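Local coordinates for cupin type-2 domain-containing protein (Ralstonia eutropha, PDB 2OPK) that is of unknown function but has a cupin fold and has been put forward as a putative mannose-6-phosphate isomerase, at residues W95-G98 with G99-T102. Numbering follows the deposited sequence.
Sequences WTDG and GEPT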
ATOM      1  N   TRP B  95      18.796   7.281   2.753  1.00 16.08           N
ATOM      2  CA  TRP B  95      19.398   5.981   3.091  1.00 16.89           C
ATOM      3  C   TRP B  95      18.325   4.905   3.121  1.00 16.84           C
ATOM      4  O   TRP B  95      17.145   5.218   3.218  1.00 16.33           O
ATOM      5  CB  TRP B  95      20.111   5.995   4.470  1.00 17.39           C
ATOM      6  CG  TRP B  95      19.160   6.019   5.664  1.00 14.26           C
ATOM      7  CD1 TRP B  95      18.630   4.939   6.306  1.00 16.28           C
ATOM      8  CD2 TRP B  95      18.621   7.181   6.325  1.00 16.74           C
ATOM      9  NE1 TRP B  95      17.775   5.342   7.314  1.00 18.21           N
ATOM     10  CE2 TRP B  95      17.752   6.712   7.352  1.00 18.16           C
ATOM     11  CE3 TRP B  95      18.787   8.567   6.159  1.00 17.26           C
ATOM     12  CZ2 TRP B  95      17.067   7.571   8.192  1.00 18.37           C
ATOM     13  CZ3 TRP B  95      18.102   9.419   6.997  1.00 14.02           C
ATOM     14  CH2 TRP B  95      17.256   8.924   8.002  1.00 18.58           C
ATOM     15  N   THR B  96      18.759   3.645   3.064  1.00 15.37           N
ATOM     16  CA  THR B  96      17.910   2.485   3.320  1.00 15.51           C
ATOM     17  C   THR B  96      18.639   1.584   4.307  1.00 16.07           C
ATOM     18  O   THR B  96      19.839   1.676   4.445  1.00 13.75           O
ATOM     19  CB  THR B  96      17.478   1.693   2.036  1.00 14.30           C
ATOM     20  OG1 THR B  96      18.615   1.207   1.295  1.00 14.46           O
ATOM     21  CG2 THR B  96      16.643   2.570   1.137  1.00 17.15           C
ATOM     22  N   ASP B  97      17.882   0.709   4.972  1.00 17.47           N
ATOM     23  CA  ASP B  97      18.396  -0.209   5.974  1.00 16.65           C
ATOM     24  C   ASP B  97      19.636  -0.952   5.477  1.00 18.09           C
ATOM     25  O   ASP B  97      19.639  -1.545   4.366  1.00 17.12           O
ATOM     26  CB  ASP B  97      17.298  -1.210   6.370  1.00 18.01           C
ATOM     27  CG  ASP B  97      17.537  -1.854   7.709  1.00 16.56           C
ATOM     28  OD1 ASP B  97      18.510  -2.631   7.849  1.00 17.76           O
ATOM     29  OD2 ASP B  97      16.714  -1.604   8.617  1.00 20.44           O
ATOM     30  N   GLY B  98      20.690  -0.902   6.292  1.00 19.33           N
ATOM     31  CA  GLY B  98      21.964  -1.580   5.980  1.00 20.96           C
ATOM     32  C   GLY B  98      22.077  -3.046   6.402  1.00 22.08           C
ATOM     33  O   GLY B  98      23.078  -3.701   6.110  1.00 21.79           O
ATOM     34  N   GLY B  99      21.062  -3.557   7.083  1.00 21.32           N
ATOM     35  CA  GLY B  99      21.083  -4.890   7.625  1.00 20.75           C
ATOM     36  C   GLY B  99      20.109  -5.854   7.030  1.00 19.96           C
ATOM     37  O   GLY B  99      20.258  -7.050   7.222  1.00 20.98           O
ATOM     38  N   GLU B 100      19.094  -5.352   6.336  1.00 21.08           N
ATOM     39  CA  GLU B 100      18.112  -6.218   5.708  1.00 18.93           C
ATOM     40  C   GLU B 100      17.462  -5.515   4.542  1.00 18.16           C
ATOM     41  O   GLU B 100      17.598  -4.280   4.380  1.00 16.97           O
ATOM     42  CB  GLU B 100      17.033  -6.616   6.694  1.00 18.28           C
ATOM     43  CG  GLU B 100      16.216  -5.454   7.261  1.00 23.51           C
ATOM     44  CD  GLU B 100      15.134  -5.925   8.247  1.00 23.08           C
ATOM     45  OE1 GLU B 100      14.432  -6.904   7.932  1.00 31.47           O
ATOM     46  OE2 GLU B 100      14.964  -5.306   9.300  1.00 24.48           O
ATOM     47  N   PRO B 101      16.783  -6.305   3.687  1.00 16.40           N
ATOM     48  CA  PRO B 101      16.016  -5.613   2.644  1.00 16.34           C
ATOM     49  C   PRO B 101      14.970  -4.626   3.162  1.00 14.34           C
ATOM     50  O   PRO B 101      14.371  -4.823   4.219  1.00 14.39           O
ATOM     51  CB  PRO B 101      15.338  -6.766   1.857  1.00 16.72           C
ATOM     52  CG  PRO B 101      16.121  -7.947   2.125  1.00 12.98           C
ATOM     53  CD  PRO B 101      16.712  -7.776   3.537  1.00 15.82           C
ATOM     54  N   THR B 102      14.788  -3.551   2.408  1.00 15.63           N
ATOM     55  CA  THR B 102      13.746  -2.596   2.639  1.00 14.52           C
ATOM     56  C   THR B 102      12.769  -2.788   1.468  1.00 15.31           C
ATOM     57  O   THR B 102      13.136  -2.600   0.299  1.00 12.03           O
ATOM     58  CB  THR B 102      14.278  -1.164   2.708  1.00 14.26           C
ATOM     59  OG1 THR B 102      15.130  -1.022   3.843  1.00 14.23           O
ATOM     60  CG2 THR B 102      13.144  -0.169   2.857  1.00 14.10           C
TER
HETATM   61  O   HOH W   1      17.554  -1.998   2.699  1.00 12.38           O
HETATM   62  O   HOH W   2      15.032  -3.063  10.169  1.00 16.64           O
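The backbone N of G99 donates to OD1 of D97 over 2.8 Å, meeting the oxygen nearly in line with its C-O bond, with an N-H...O angle of 155°. This closes an Asx turn. The carboxylate can reach forward because D97 CG lies anti to its own N (chi1 -159°). One residue on, E100 N adds a weak, more bent bond to the same OD1 at 3.2 Å, so a single oxygen gathers two successive amides. The E100 side chain then runs past D97, its CG 3.7 Å from OD1, and the two carboxylate planes stand almost perpendicular. The like charges of D97 OD2 and E100 OE2 come within 4.2 Å. Beside them a water donates to D97 OD2, which S63 OG also bonds. The turn carries the chain from strand 91-96 of one cupin sheet to strand 102-109 of the other. A second water bridges inside the bend, 2.8 Å from E100 O and also hydrogen-bonded to D97 O. Where the new strand begins, T102 OG1 bonds this water at 2.9 Å and S63 O as well, and S63 thus serves both ends. The same hydroxyl packs 3.3 Å from D97 CB and lies near T96 CB.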